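Local structure of predicted ATPase of the ABC class (Vibrio vulnificus, 5D6A) at residues L314-Y319 with Q343-Q348; E307-H312 with L563-K568; S299-R304 with R555-M560. The protein binds the ATP analogue AMP-PNP and, as a predicted ATPase of the ABC class, probably couples ATP hydrolysis to a function not yet known. One frame throughout, in Å; residues are numbered along the deposited sequence.

Contact 1 of 3, residues L314-Y319 with Q343-Q348; sequences LNLSNY and QAAWLQ
L314 and L316 both reach A345 on the helix with the same branch: CD2 of L314 comes to 3.6 Å from A345 CB, and CD2 of L316 to 3.7 Å from A345 CA. Y319 closes the other flank, its CB 4.1 Å from A344 CB. L347 crosses the tyrosine at about a right angle and brings CD2 to 3.4 Å from Y319 CZ. Between these apolar groups lies Q348, whose chain leaves with CG anti to the backbone N (chi1 -172°) and then bends at chi2 (63°). This bend carries OE1 to the edge of the Y319 ring, near its plane. A water gives the amide its polar link to the loop, donating to Q348 OE1 (2.8 Å) and to N315 O while accepting from N318 N. Behind this shell, N315 OD1 accepts from S317 N, forming an Asx turn, and also from S317 OG; N318 ND2 is bonded to V457 O. The loop continues from strand 311-312, with backbone bonds from L314 to F332 and from Y319 to T388. F369 of helix 367-370 packs on A344 and L347, and helix 390-401 packs against Y319 through R393 and L397.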
ATOM      1  N   LEU A 314      19.537  -6.264 -14.936  1.00 39.08           N
ATOM      2  CA  LEU A 314      18.715  -7.342 -15.462  1.00 38.95           C
ATOM      3  C   LEU A 314      18.660  -7.270 -16.983  1.00 40.55           C
ATOM      4  O   LEU A 314      18.597  -6.179 -17.552  1.00 42.20           O
ATOM      5  CB  LEU A 314      17.306  -7.215 -14.884  1.00 38.35           C
ATOM      6  CG  LEU A 314      16.292  -8.322 -15.158  1.00 38.23           C
ATOM      7  CD1 LEU A 314      16.763  -9.644 -14.569  1.00 38.13           C
ATOM      8  CD2 LEU A 314      14.945  -7.932 -14.570  1.00 37.53           C
ATOM      9  N   ASN A 315      18.686  -8.434 -17.632  1.00 41.09           N
ATOM     10  CA  ASN A 315      18.635  -8.521 -19.092  1.00 42.45           C
ATOM     11  C   ASN A 315      17.188  -8.631 -19.555  1.00 42.82           C
ATOM     12  O   ASN A 315      16.521  -9.626 -19.281  1.00 42.77           O
ATOM     13  CB  ASN A 315      19.445  -9.731 -19.578  1.00 43.12           C
ATOM     14  CG  ASN A 315      19.548  -9.813 -21.099  1.00 44.45           C
ATOM     15  OD1 ASN A 315      18.780  -9.191 -21.829  1.00 44.42           O
ATOM     16  ND2 ASN A 315      20.507 -10.592 -21.577  1.00 45.30           N
ATOM     17  N   LEU A 316      16.712  -7.610 -20.264  1.00 44.15           N
ATOM     18  CA  LEU A 316      15.338  -7.587 -20.752  1.00 45.38           C
ATOM     19  C   LEU A 316      15.264  -7.676 -22.279  1.00 47.11           C
ATOM     20  O   LEU A 316      14.257  -7.296 -22.879  1.00 48.92           O
ATOM     21  CB  LEU A 316      14.651  -6.310 -20.270  1.00 46.04           C
ATOM     22  CG  LEU A 316      14.703  -6.077 -18.756  1.00 46.22           C
ATOM     23  CD1 LEU A 316      14.012  -4.773 -18.382  1.00 46.50           C
ATOM     24  CD2 LEU A 316      14.076  -7.243 -18.009  1.00 45.84           C
ATOM     25  N   SER A 317      16.320  -8.196 -22.898  1.00 47.41           N
ATOM     26  CA  SER A 317      16.383  -8.319 -24.357  1.00 48.20           C
ATOM     27  C   SER A 317      15.184  -9.047 -24.954  1.00 47.46           C
ATOM     28  O   SER A 317      14.750  -8.720 -26.052  1.00 49.00           O
ATOM     29  CB  SER A 317      17.667  -9.043 -24.775  1.00 49.10           C
ATOM     30  OG  SER A 317      18.812  -8.329 -24.348  1.00 49.88           O
ATOM     31  N   ASN A 318      14.654 -10.028 -24.232  1.00 46.26           N
ATOM     32  CA  ASN A 318      13.510 -10.802 -24.717  1.00 47.10           C
ATOM     33  C   ASN A 318      12.203 -10.019 -24.784  1.00 47.62           C
ATOM     34  O   ASN A 318      11.255 -10.465 -25.427  1.00 49.21           O
ATOM     35  CB  ASN A 318      13.297 -12.046 -23.852  1.00 46.21           C
ATOM     36  CG  ASN A 318      14.459 -13.019 -23.925  1.00 47.01           C
ATOM     37  OD1 ASN A 318      15.283 -12.962 -24.840  1.00 49.35           O
ATOM     38  ND2 ASN A 318      14.521 -13.933 -22.967  1.00 46.04           N
ATOM     39  N   TYR A 319      12.144  -8.862 -24.130  1.00 47.56           N
ATOM     40  CA  TYR A 319      10.915  -8.070 -24.129  1.00 48.58           C
ATOM     41  C   TYR A 319      11.153  -6.643 -24.609  1.00 51.22           C
ATOM     42  O   TYR A 319      10.479  -6.178 -25.528  1.00 54.47           O
ATOM     43  CB  TYR A 319      10.294  -8.088 -22.732  1.00 47.10           C
ATOM     44  CG  TYR A 319      10.123  -9.500 -22.212  1.00 45.91           C
ATOM     45  CD1 TYR A 319       9.090 -10.307 -22.673  1.00 46.22           C
ATOM     46  CD2 TYR A 319      11.010 -10.036 -21.280  1.00 44.35           C
ATOM     47  CE1 TYR A 319       8.936 -11.603 -22.215  1.00 45.48           C
ATOM     48  CE2 TYR A 319      10.861 -11.330 -20.815  1.00 43.65           C
ATOM     49  CZ  TYR A 319       9.822 -12.109 -21.289  1.00 44.24           C
ATOM     50  OH  TYR A 319       9.661 -13.397 -20.840  1.00 44.12           O
ATOM     51  N   GLN A 343       7.061  -4.595 -15.183  1.00 39.77           N
ATOM     52  CA  GLN A 343       6.403  -5.882 -15.327  1.00 40.08           C
ATOM     53  C   GLN A 343       7.300  -6.837 -16.108  1.00 39.35           C
ATOM     54  O   GLN A 343       7.404  -8.012 -15.765  1.00 37.21           O
ATOM     55  CB  GLN A 343       5.021  -5.737 -15.970  1.00 41.64           C
ATOM     56  CG  GLN A 343       4.190  -7.010 -15.866  1.00 43.02           C
ATOM     57  CD  GLN A 343       2.703  -6.781 -16.095  1.00 44.94           C
ATOM     58  OE1 GLN A 343       2.288  -5.763 -16.653  1.00 46.70           O
ATOM     59  NE2 GLN A 343       1.889  -7.737 -15.656  1.00 44.75           N
ATOM     60  N   ALA A 344       7.960  -6.317 -17.142  1.00 40.51           N
ATOM     61  CA  ALA A 344       8.887  -7.113 -17.948  1.00 41.74           C
ATOM     62  C   ALA A 344      10.029  -7.610 -17.062  1.00 41.09           C
ATOM     63  O   ALA A 344      10.432  -8.777 -17.129  1.00 41.13           O
ATOM     64  CB  ALA A 344       9.433  -6.287 -19.103  1.00 43.28           C
ATOM     65  N   ALA A 345      10.542  -6.709 -16.228  1.00 39.46           N
ATOM     66  CA  ALA A 345      11.607  -7.043 -15.302  1.00 37.61           C
ATOM     67  C   ALA A 345      11.132  -8.133 -14.354  1.00 36.59           C
ATOM     68  O   ALA A 345      11.807  -9.143 -14.187  1.00 38.29           O
ATOM     69  CB  ALA A 345      12.038  -5.811 -14.527  1.00 37.35           C
ATOM     70  N   TRP A 346       9.957  -7.933 -13.757  1.00 35.27           N
ATOM     71  CA  TRP A 346       9.383  -8.904 -12.821  1.00 34.05           C
ATOM     72  C   TRP A 346       9.311 -10.266 -13.500  1.00 34.74           C
ATOM     73  O   TRP A 346       9.672 -11.292 -12.919  1.00 34.20           O
ATOM     74  CB  TRP A 346       7.960  -8.502 -12.411  1.00 33.50           C
ATOM     75  CG  TRP A 346       7.473  -9.159 -11.139  1.00 32.44           C
ATOM     76  CD1 TRP A 346       7.856 -10.373 -10.634  1.00 32.24           C
ATOM     77  CD2 TRP A 346       6.438  -8.680 -10.273  1.00 31.46           C
ATOM     78  NE1 TRP A 346       7.173 -10.641  -9.474  1.00 31.43           N
ATOM     79  CE2 TRP A 346       6.287  -9.625  -9.237  1.00 31.14           C
ATOM     80  CE3 TRP A 346       5.648  -7.532 -10.256  1.00 31.61           C
ATOM     81  CZ2 TRP A 346       5.375  -9.456  -8.199  1.00 30.52           C
ATOM     82  CZ3 TRP A 346       4.740  -7.368  -9.227  1.00 31.40           C
ATOM     83  CH2 TRP A 346       4.611  -8.324  -8.215  1.00 30.83           C
ATOM     84  N   LEU A 347       8.831 -10.263 -14.741  1.00 36.23           N
ATOM     85  CA  LEU A 347       8.691 -11.490 -15.511  1.00 36.89           C
ATOM     86  C   LEU A 347      10.025 -12.220 -15.607  1.00 36.56           C
ATOM     87  O   LEU A 347      10.135 -13.380 -15.205  1.00 35.17           O
ATOM     88  CB  LEU A 347       8.128 -11.184 -16.904  1.00 38.17           C
ATOM     89  CG  LEU A 347       7.943 -12.355 -17.874  1.00 39.71           C
ATOM     90  CD1 LEU A 347       7.156 -13.487 -17.245  1.00 39.42           C
ATOM     91  CD2 LEU A 347       7.254 -11.876 -19.140  1.00 41.63           C
ATOM     92  N   GLN A 348      11.040 -11.525 -16.111  1.00 36.96           N
ATOM     93  CA  GLN A 348      12.367 -12.109 -16.263  1.00 37.20           C
ATOM     94  C   GLN A 348      12.915 -12.612 -14.927  1.00 36.65           C
ATOM     95  O   GLN A 348      13.497 -13.693 -14.859  1.00 37.13           O
ATOM     96  CB  GLN A 348      13.333 -11.088 -16.861  1.00 38.48           C
ATOM     97  CG  GLN A 348      14.688 -11.675 -17.222  1.00 39.85           C
ATOM     98  CD  GLN A 348      14.594 -12.744 -18.298  1.00 40.73           C
ATOM     99  OE1 GLN A 348      13.806 -12.631 -19.242  1.00 41.01           O
ATOM    100  NE2 GLN A 348      15.410 -13.780 -18.170  1.00 40.80           N
TER
HETATM  101  O   HOH W   1      14.526 -10.680 -21.108  1.00 44.96           O

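Contact 2 of 3, residues E307-H312 with L563-K568; sequences EGRCVH and LNRMRK
C310 and R565 bring the two backbones closest, their CA atoms 5.7 Å apart where the chain from G308 to H312 runs at 109° to that from N564 to R567. Two direct hydrogen bonds join the segments, each from a side chain to a main-chain carbonyl. H312 NE2 donates to M566 O at 2.7 Å, with the oxygen near the ring edge though somewhat tilted from its plane. In return R567 NH2 donates to G308 O at 2.8 Å; the extended chain of this arginine brings its end back to a segment from which its CB points away, and its NH1 is bonded to Q335 O. Between these bonds C310 SG packs 3.7 Å from R567 CG. Two waters complete the seam: one accepts from C310 N and donates to R565 O, the other accepts from H312 N and donates to N564 O. R309 turns back on its own segment, bent at chi3 (-69°), and grips C310 O side-on with NE and NH1, both 2.9 Å away and the oxygen in the guanidinium plane. One face of this guanidinium is covered by R565 CG, 4.1 Å above its centre, while R309 NH2 lies over a face of the R565 guanidinium, the two planes 37° apart. Each arginine has an acidic partner of its own, E349 for R309 and E306 for R565, which probably offsets the nearness of the two charges. The contact joins the P-loop domain to the chain leaving helix 556-564 of the C-terminal domain. Because both direct bonds are accepted by main-chain oxygens and both waters bridge main-chain atoms, the join probably depends largely on the backbone path of the two segments.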
ATOM      1  N   GLU A 307       5.158   0.783 -10.015  1.00 53.03           N
ATOM      2  CA  GLU A 307       5.566   2.126 -10.330  1.00 54.87           C
ATOM      3  C   GLU A 307       6.657   2.494  -9.338  1.00 50.35           C
ATOM      4  O   GLU A 307       6.509   2.269  -8.135  1.00 49.22           O
ATOM      5  CB  GLU A 307       4.369   3.073 -10.181  1.00 61.68           C
ATOM      6  CG  GLU A 307       4.552   4.466 -10.776  1.00 68.07           C
ATOM      7  CD  GLU A 307       4.535   4.480 -12.299  1.00 72.53           C
ATOM      8  OE1 GLU A 307       4.390   3.401 -12.923  1.00 76.04           O
ATOM      9  OE2 GLU A 307       4.653   5.582 -12.876  1.00 74.90           O
ATOM     10  N   GLY A 308       7.769   3.010  -9.846  1.00 46.94           N
ATOM     11  CA  GLY A 308       8.862   3.468  -8.995  1.00 44.71           C
ATOM     12  C   GLY A 308       9.852   2.457  -8.448  1.00 41.85           C
ATOM     13  O   GLY A 308      10.800   2.847  -7.767  1.00 41.70           O
ATOM     14  N   ARG A 309       9.666   1.171  -8.732  1.00 40.15           N
ATOM     15  CA  ARG A 309      10.598   0.161  -8.222  1.00 38.03           C
ATOM     16  C   ARG A 309      11.969   0.259  -8.885  1.00 37.91           C
ATOM     17  O   ARG A 309      12.113   0.829  -9.967  1.00 37.00           O
ATOM     18  CB  ARG A 309      10.071  -1.262  -8.418  1.00 37.29           C
ATOM     19  CG  ARG A 309       9.881  -1.681  -9.872  1.00 37.97           C
ATOM     20  CD  ARG A 309       9.929  -3.196 -10.024  1.00 37.38           C
ATOM     21  NE  ARG A 309      11.277  -3.707  -9.767  1.00 38.02           N
ATOM     22  CZ  ARG A 309      11.646  -4.984  -9.872  1.00 37.65           C
ATOM     23  NH1 ARG A 309      12.903  -5.323  -9.619  1.00 38.14           N
ATOM     24  NH2 ARG A 309      10.778  -5.921 -10.230  1.00 37.12           N
ATOM     25  N   CYS A 310      12.968  -0.312  -8.221  1.00 37.46           N
ATOM     26  CA  CYS A 310      14.320  -0.349  -8.746  1.00 37.69           C
ATOM     27  C   CYS A 310      14.527  -1.700  -9.423  1.00 36.87           C
ATOM     28  O   CYS A 310      13.848  -2.674  -9.096  1.00 36.85           O
ATOM     29  CB  CYS A 310      15.341  -0.156  -7.628  1.00 38.69           C
ATOM     30  SG  CYS A 310      15.304  -1.438  -6.351  1.00 39.05           S
ATOM     31  N   VAL A 311      15.446  -1.741 -10.381  1.00 37.26           N
ATOM     32  CA  VAL A 311      15.773  -2.966 -11.114  1.00 36.72           C
ATOM     33  C   VAL A 311      17.285  -3.007 -11.243  1.00 36.88           C
ATOM     34  O   VAL A 311      17.895  -2.006 -11.612  1.00 37.13           O
ATOM     35  CB  VAL A 311      15.133  -2.984 -12.515  1.00 37.33           C
ATOM     36  CG1 VAL A 311      15.533  -4.244 -13.273  1.00 37.12           C
ATOM     37  CG2 VAL A 311      13.618  -2.879 -12.404  1.00 37.10           C
ATOM     38  N   HIS A 312      17.889  -4.156 -10.948  1.00 36.85           N
ATOM     39  CA  HIS A 312      19.350  -4.266 -10.967  1.00 37.78           C
ATOM     40  C   HIS A 312      19.956  -5.147 -12.064  1.00 37.58           C
ATOM     41  O   HIS A 312      19.712  -6.351 -12.116  1.00 36.23           O
ATOM     42  CB  HIS A 312      19.846  -4.775  -9.615  1.00 37.72           C
ATOM     43  CG  HIS A 312      19.488  -3.888  -8.463  1.00 37.96           C
ATOM     44  ND1 HIS A 312      20.127  -2.691  -8.220  1.00 38.58           N
ATOM     45  CD2 HIS A 312      18.586  -4.043  -7.466  1.00 37.43           C
ATOM     46  CE1 HIS A 312      19.622  -2.139  -7.132  1.00 38.76           C
ATOM     47  NE2 HIS A 312      18.686  -2.940  -6.653  1.00 37.86           N
ATOM     48  N   LEU A 563      14.632  -9.022  -2.553  1.00 34.97           N
ATOM     49  CA  LEU A 563      16.009  -8.612  -2.783  1.00 35.41           C
ATOM     50  C   LEU A 563      16.147  -7.837  -4.099  1.00 35.13           C
ATOM     51  O   LEU A 563      16.965  -6.923  -4.198  1.00 36.16           O
ATOM     52  CB  LEU A 563      16.906  -9.852  -2.762  1.00 36.64           C
ATOM     53  CG  LEU A 563      18.415  -9.701  -2.605  1.00 38.30           C
ATOM     54  CD1 LEU A 563      18.774  -8.859  -1.389  1.00 38.30           C
ATOM     55  CD2 LEU A 563      19.029 -11.089  -2.490  1.00 39.68           C
ATOM     56  N   ASN A 564      15.335  -8.196  -5.095  1.00 34.18           N
ATOM     57  CA  ASN A 564      15.335  -7.512  -6.393  1.00 34.31           C
ATOM     58  C   ASN A 564      14.818  -6.084  -6.277  1.00 34.59           C
ATOM     59  O   ASN A 564      15.052  -5.265  -7.163  1.00 35.07           O
ATOM     60  CB  ASN A 564      14.456  -8.259  -7.407  1.00 34.96           C
ATOM     61  CG  ASN A 564      15.018  -9.611  -7.800  1.00 35.38           C
ATOM     62  OD1 ASN A 564      16.212  -9.864  -7.674  1.00 36.34           O
ATOM     63  ND2 ASN A 564      14.153 -10.483  -8.304  1.00 36.45           N
ATOM     64  N   ARG A 565      14.099  -5.803  -5.189  1.00 34.36           N
ATOM     65  CA  ARG A 565      13.522  -4.478  -4.948  1.00 34.53           C
ATOM     66  C   ARG A 565      14.276  -3.662  -3.904  1.00 34.82           C
ATOM     67  O   ARG A 565      13.875  -2.540  -3.593  1.00 36.06           O
ATOM     68  CB  ARG A 565      12.054  -4.620  -4.549  1.00 33.88           C
ATOM     69  CG  ARG A 565      11.196  -5.124  -5.694  1.00 34.87           C
ATOM     70  CD  ARG A 565       9.816  -5.576  -5.251  1.00 34.66           C
ATOM     71  NE  ARG A 565       9.007  -5.929  -6.412  1.00 35.91           N
ATOM     72  CZ  ARG A 565       9.117  -7.068  -7.093  1.00 35.90           C
ATOM     73  NH1 ARG A 565       8.336  -7.282  -8.142  1.00 37.18           N
ATOM     74  NH2 ARG A 565      10.007  -7.991  -6.742  1.00 35.07           N
HETATM   75  N   MSE A 566      15.360  -4.220  -3.364  1.00 35.24           N
HETATM   76  CA  MSE A 566      16.185  -3.501  -2.390  1.00 36.03           C
HETATM   77  C   MSE A 566      17.100  -2.633  -3.209  1.00 36.49           C
HETATM   78  O   MSE A 566      17.852  -3.126  -4.048  1.00 36.92           O
HETATM   79  CB  MSE A 566      16.955  -4.461  -1.494  1.00 36.69           C
HETATM   80  CG  MSE A 566      17.151  -3.867  -0.107  1.00 38.79           C
HETATM   81 SE   MSE A 566      19.024  -3.319   0.118  1.00 43.39          SE
HETATM   82  CE  MSE A 566      19.794  -5.124   0.281  1.00 40.25           C
ATOM     83  N   ARG A 567      17.047  -1.331  -2.954  1.00 37.22           N
ATOM     84  CA  ARG A 567      17.794  -0.340  -3.742  1.00 39.85           C
ATOM     85  C   ARG A 567      19.325  -0.368  -3.646  1.00 43.16           C
ATOM     86  O   ARG A 567      20.001   0.222  -4.491  1.00 46.30           O
ATOM     87  CB  ARG A 567      17.255   1.056  -3.415  1.00 39.81           C
ATOM     88  CG  ARG A 567      15.767   1.160  -3.723  1.00 39.15           C
ATOM     89  CD  ARG A 567      15.150   2.487  -3.339  1.00 40.56           C
ATOM     90  NE  ARG A 567      13.748   2.538  -3.752  1.00 40.24           N
ATOM     91  CZ  ARG A 567      13.325   2.889  -4.967  1.00 41.93           C
ATOM     92  NH1 ARG A 567      14.190   3.229  -5.922  1.00 43.32           N
ATOM     93  NH2 ARG A 567      12.024   2.901  -5.237  1.00 42.33           N
ATOM     94  N   LYS A 568      19.866  -1.054  -2.642  1.00 44.41           N
ATOM     95  CA  LYS A 568      21.322  -1.142  -2.473  1.00 46.63           C
ATOM     96  C   LYS A 568      21.896  -2.470  -2.975  1.00 46.21           C
ATOM     97  O   LYS A 568      23.109  -2.596  -3.137  1.00 50.18           O
ATOM     98  CB  LYS A 568      21.704  -0.966  -1.003  1.00 48.30           C
ATOM     99  CG  LYS A 568      21.287   0.357  -0.376  1.00 49.68           C
ATOM    100  CD  LYS A 568      22.013   1.541  -0.988  1.00 52.10           C
ATOM    101  CE  LYS A 568      21.656   2.825  -0.258  1.00 54.28           C
ATOM    102  NZ  LYS A 568      22.351   4.008  -0.829  1.00 58.00           N
TER
HETATM  103  O   HOH W   2      12.287  -1.313  -5.740  1.00 26.59           O
HETATM  104  O   HOH W   3      16.388  -6.076  -9.751  1.00 38.49           O

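Contact 3 of 3, residues S299-R304 with R555-M560; sequences SAMKIR and RPIDVM
A300 and M301 meet R555, I557 and D558 where strand 301-302, outermost within the chain in the mixed sheet of the P-loop domain, faces the start of helix 556-564 of the C-terminal domain. R555 occupies the N-cap position of that helix. Polar interactions centre on its guanidinium. Across the segments, R555 NH1 donates to A300 O at 2.9 Å in a nearly straight bond (172°); the oxygen lies in the guanidinium plane, but the donor stands above the carbonyl plane. The same NH1 is also bonded to G298 O, and A300 O also accepts from Q502 NE2, so the bond belongs to a small network along the domain boundary. Within its own segment R555 makes a side-on salt bridge with D558, one turn into the helix: NE meets OD2 at 2.8 Å and NH2 meets OD1 at 2.9 Å. A bend at chi3 (-62°) turns the arginine so that it can hold the aspartate and the A300 carbonyl together. The two bonds to D558 hold the guanidinium in the orientation that reaches A300 O. Apolar packing is carried by M301, a selenomethionine whose chain is bent at chi2 and chi3. These bends swing its terminal CE toward the helix, 3.6 Å from I557 CG1 and also close to D558 OD1. I557 CD1 comes to 3.8 Å from S299 O, in the loop just ahead of the strand. M301 is joined to T357 and L359 of the neighbouring strand by backbone bonds, and the S299 hydroxyl is bonded to D297. Within the helix segment, I557 CG2 packs over the centre of the R555 guanidinium, 3.6 Å above its plane.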
ATOM      1  N   SER A 299       5.660 -22.574  -6.665  1.00 39.09           N
ATOM      2  CA  SER A 299       6.489 -21.482  -7.185  1.00 38.28           C
ATOM      3  C   SER A 299       5.715 -20.434  -7.995  1.00 37.88           C
ATOM      4  O   SER A 299       6.308 -19.471  -8.483  1.00 37.45           O
ATOM      5  CB  SER A 299       7.604 -22.061  -8.054  1.00 39.02           C
ATOM      6  OG  SER A 299       7.065 -22.790  -9.144  1.00 40.48           O
ATOM      7  N   ALA A 300       4.403 -20.613  -8.135  1.00 37.70           N
ATOM      8  CA  ALA A 300       3.581 -19.679  -8.914  1.00 36.95           C
ATOM      9  C   ALA A 300       3.722 -18.237  -8.421  1.00 36.62           C
ATOM     10  O   ALA A 300       3.516 -17.956  -7.239  1.00 35.34           O
ATOM     11  CB  ALA A 300       2.123 -20.106  -8.883  1.00 37.43           C
HETATM   12  N   MSE A 301       4.070 -17.335  -9.339  1.00 37.01           N
HETATM   13  CA  MSE A 301       4.267 -15.921  -9.016  1.00 36.80           C
HETATM   14  C   MSE A 301       3.330 -15.044  -9.787  1.00 37.30           C
HETATM   15  O   MSE A 301       3.284 -15.104 -11.014  1.00 37.81           O
HETATM   16  CB  MSE A 301       5.702 -15.530  -9.380  1.00 36.83           C
HETATM   17  CG  MSE A 301       5.989 -14.027  -9.266  1.00 36.21           C
HETATM   18 SE   MSE A 301       5.806 -13.384  -7.408  1.00 34.81          SE
HETATM   19  CE  MSE A 301       7.325 -14.370  -6.643  1.00 35.19           C
ATOM     20  N   LYS A 302       2.576 -14.211  -9.077  1.00 38.63           N
ATOM     21  CA  LYS A 302       1.673 -13.283  -9.733  1.00 40.57           C
ATOM     22  C   LYS A 302       2.440 -12.011 -10.009  1.00 40.93           C
ATOM     23  O   LYS A 302       3.017 -11.414  -9.104  1.00 38.87           O
ATOM     24  CB  LYS A 302       0.434 -12.989  -8.888  1.00 41.88           C
ATOM     25  CG  LYS A 302      -0.562 -12.062  -9.578  1.00 44.30           C
ATOM     26  CD  LYS A 302      -1.926 -12.129  -8.913  1.00 46.25           C
ATOM     27  CE  LYS A 302      -2.982 -11.291  -9.622  1.00 48.09           C
ATOM     28  NZ  LYS A 302      -2.722  -9.825  -9.563  1.00 50.52           N
ATOM     29  N   ILE A 303       2.457 -11.612 -11.272  1.00 43.54           N
ATOM     30  CA  ILE A 303       3.161 -10.411 -11.666  1.00 46.11           C
ATOM     31  C   ILE A 303       2.153  -9.350 -12.078  1.00 48.35           C
ATOM     32  O   ILE A 303       1.102  -9.654 -12.641  1.00 49.70           O
ATOM     33  CB  ILE A 303       4.179 -10.686 -12.797  1.00 47.53           C
ATOM     34  CG1 ILE A 303       3.484 -11.160 -14.076  1.00 49.73           C
ATOM     35  CG2 ILE A 303       5.197 -11.727 -12.346  1.00 47.02           C
ATOM     36  CD1 ILE A 303       4.440 -11.434 -15.218  1.00 51.49           C
ATOM     37  N   ARG A 304       2.485  -8.105 -11.766  1.00 51.02           N
ATOM     38  CA  ARG A 304       1.645  -6.963 -12.077  1.00 53.04           C
ATOM     39  C   ARG A 304       2.560  -5.787 -12.362  1.00 53.62           C
ATOM     40  O   ARG A 304       3.785  -5.929 -12.344  1.00 51.25           O
ATOM     41  CB  ARG A 304       0.717  -6.644 -10.902  1.00 55.41           C
ATOM     42  CG  ARG A 304       1.439  -6.328  -9.598  1.00 57.78           C
ATOM     43  CD  ARG A 304       0.458  -6.039  -8.474  1.00 59.89           C
ATOM     44  NE  ARG A 304      -0.374  -4.872  -8.757  1.00 63.42           N
ATOM     45  CZ  ARG A 304      -1.395  -4.473  -8.000  1.00 65.26           C
ATOM     46  NH1 ARG A 304      -2.092  -3.399  -8.348  1.00 66.48           N
ATOM     47  NH2 ARG A 304      -1.731  -5.144  -6.900  1.00 66.25           N
ATOM     48  N   ARG A 555       9.312 -18.441   0.713  1.00 32.78           N
ATOM     49  CA  ARG A 555       9.700 -19.102  -0.524  1.00 33.45           C
ATOM     50  C   ARG A 555      10.996 -18.477  -1.027  1.00 32.80           C
ATOM     51  O   ARG A 555      11.191 -17.266  -0.892  1.00 31.02           O
ATOM     52  CB  ARG A 555       8.636 -18.930  -1.599  1.00 34.39           C
ATOM     53  CG  ARG A 555       7.274 -19.497  -1.254  1.00 35.92           C
ATOM     54  CD  ARG A 555       6.375 -19.464  -2.478  1.00 37.47           C
ATOM     55  NE  ARG A 555       6.145 -18.105  -2.960  1.00 36.30           N
ATOM     56  CZ  ARG A 555       5.521 -17.808  -4.098  1.00 37.73           C
ATOM     57  NH1 ARG A 555       5.073 -18.770  -4.902  1.00 40.22           N
ATOM     58  NH2 ARG A 555       5.356 -16.539  -4.444  1.00 37.62           N
ATOM     59  N   PRO A 556      11.894 -19.294  -1.603  1.00 33.92           N
ATOM     60  CA  PRO A 556      13.139 -18.751  -2.156  1.00 33.26           C
ATOM     61  C   PRO A 556      12.868 -17.658  -3.187  1.00 33.00           C
ATOM     62  O   PRO A 556      13.578 -16.654  -3.235  1.00 32.00           O
ATOM     63  CB  PRO A 556      13.782 -19.962  -2.833  1.00 35.01           C
ATOM     64  CG  PRO A 556      13.255 -21.137  -2.090  1.00 36.68           C
ATOM     65  CD  PRO A 556      11.877 -20.768  -1.613  1.00 35.91           C
ATOM     66  N   ILE A 557      11.834 -17.861  -3.995  1.00 34.97           N
ATOM     67  CA  ILE A 557      11.464 -16.897  -5.023  1.00 35.81           C
ATOM     68  C   ILE A 557      11.027 -15.566  -4.399  1.00 34.60           C
ATOM     69  O   ILE A 557      11.233 -14.509  -4.988  1.00 35.77           O
ATOM     70  CB  ILE A 557      10.364 -17.460  -5.962  1.00 37.77           C
ATOM     71  CG1 ILE A 557      10.181 -16.551  -7.180  1.00 38.56           C
ATOM     72  CG2 ILE A 557       9.047 -17.662  -5.218  1.00 37.74           C
ATOM     73  CD1 ILE A 557       9.207 -17.089  -8.208  1.00 40.61           C
ATOM     74  N   ASP A 558      10.438 -15.616  -3.208  1.00 33.95           N
ATOM     75  CA  ASP A 558      10.010 -14.392  -2.525  1.00 33.53           C
ATOM     76  C   ASP A 558      11.200 -13.625  -1.934  1.00 32.24           C
ATOM     77  O   ASP A 558      11.208 -12.394  -1.935  1.00 31.74           O
ATOM     78  CB  ASP A 558       8.960 -14.702  -1.452  1.00 33.90           C
ATOM     79  CG  ASP A 558       7.625 -15.137  -2.046  1.00 35.54           C
ATOM     80  OD1 ASP A 558       7.307 -14.731  -3.186  1.00 35.32           O
ATOM     81  OD2 ASP A 558       6.880 -15.874  -1.368  1.00 36.92           O
ATOM     82  N   VAL A 559      12.200 -14.351  -1.439  1.00 32.43           N
ATOM     83  CA  VAL A 559      13.404 -13.724  -0.889  1.00 31.12           C
ATOM     84  C   VAL A 559      14.091 -12.941  -2.009  1.00 32.30           C
ATOM     85  O   VAL A 559      14.545 -11.811  -1.806  1.00 31.12           O
ATOM     86  CB  VAL A 559      14.385 -14.766  -0.318  1.00 30.58           C
ATOM     87  CG1 VAL A 559      15.659 -14.095   0.173  1.00 30.33           C
ATOM     88  CG2 VAL A 559      13.740 -15.547   0.815  1.00 30.33           C
HETATM   89  N   MSE A 560      14.149 -13.555  -3.191  1.00 34.11           N
HETATM   90  CA  MSE A 560      14.746 -12.927  -4.370  1.00 34.86           C
HETATM   91  C   MSE A 560      13.925 -11.736  -4.765  1.00 34.20           C
HETATM   92  O   MSE A 560      14.464 -10.658  -5.010  1.00 33.74           O
HETATM   93  CB  MSE A 560      14.786 -13.897  -5.552  1.00 36.82           C
HETATM   94  CG  MSE A 560      15.881 -14.951  -5.418  1.00 38.23           C
HETATM   95 SE   MSE A 560      17.650 -14.102  -5.234  1.00 41.42          SE
HETATM   96  CE  MSE A 560      17.731 -13.164  -6.966  1.00 41.98           C
TER

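How the contacts relate
W346 links the three contacts. On the helix of contact 1 it points away from the loop; its CD2 lies 3.2 Å from R565 NH1 of contact 2, in a cation-pi interaction, and its NE1 lies 3.6 Å from M301 CG of contact 3. The centre of contact 1 is 13 Å from that of contact 2 and 15 Å from that of contact 3. Contacts 2 and 3 share helix 556-564, anchoring both ends to the P-loop domain. Between nearest atoms, a bound AMP-PNP is about 7 Å from G308 and one about 11 Å from the A344 side chain. E307 packs on S272 of the second subunit, consistent with nucleotide near the subunit interface, as in other ABC ATPases.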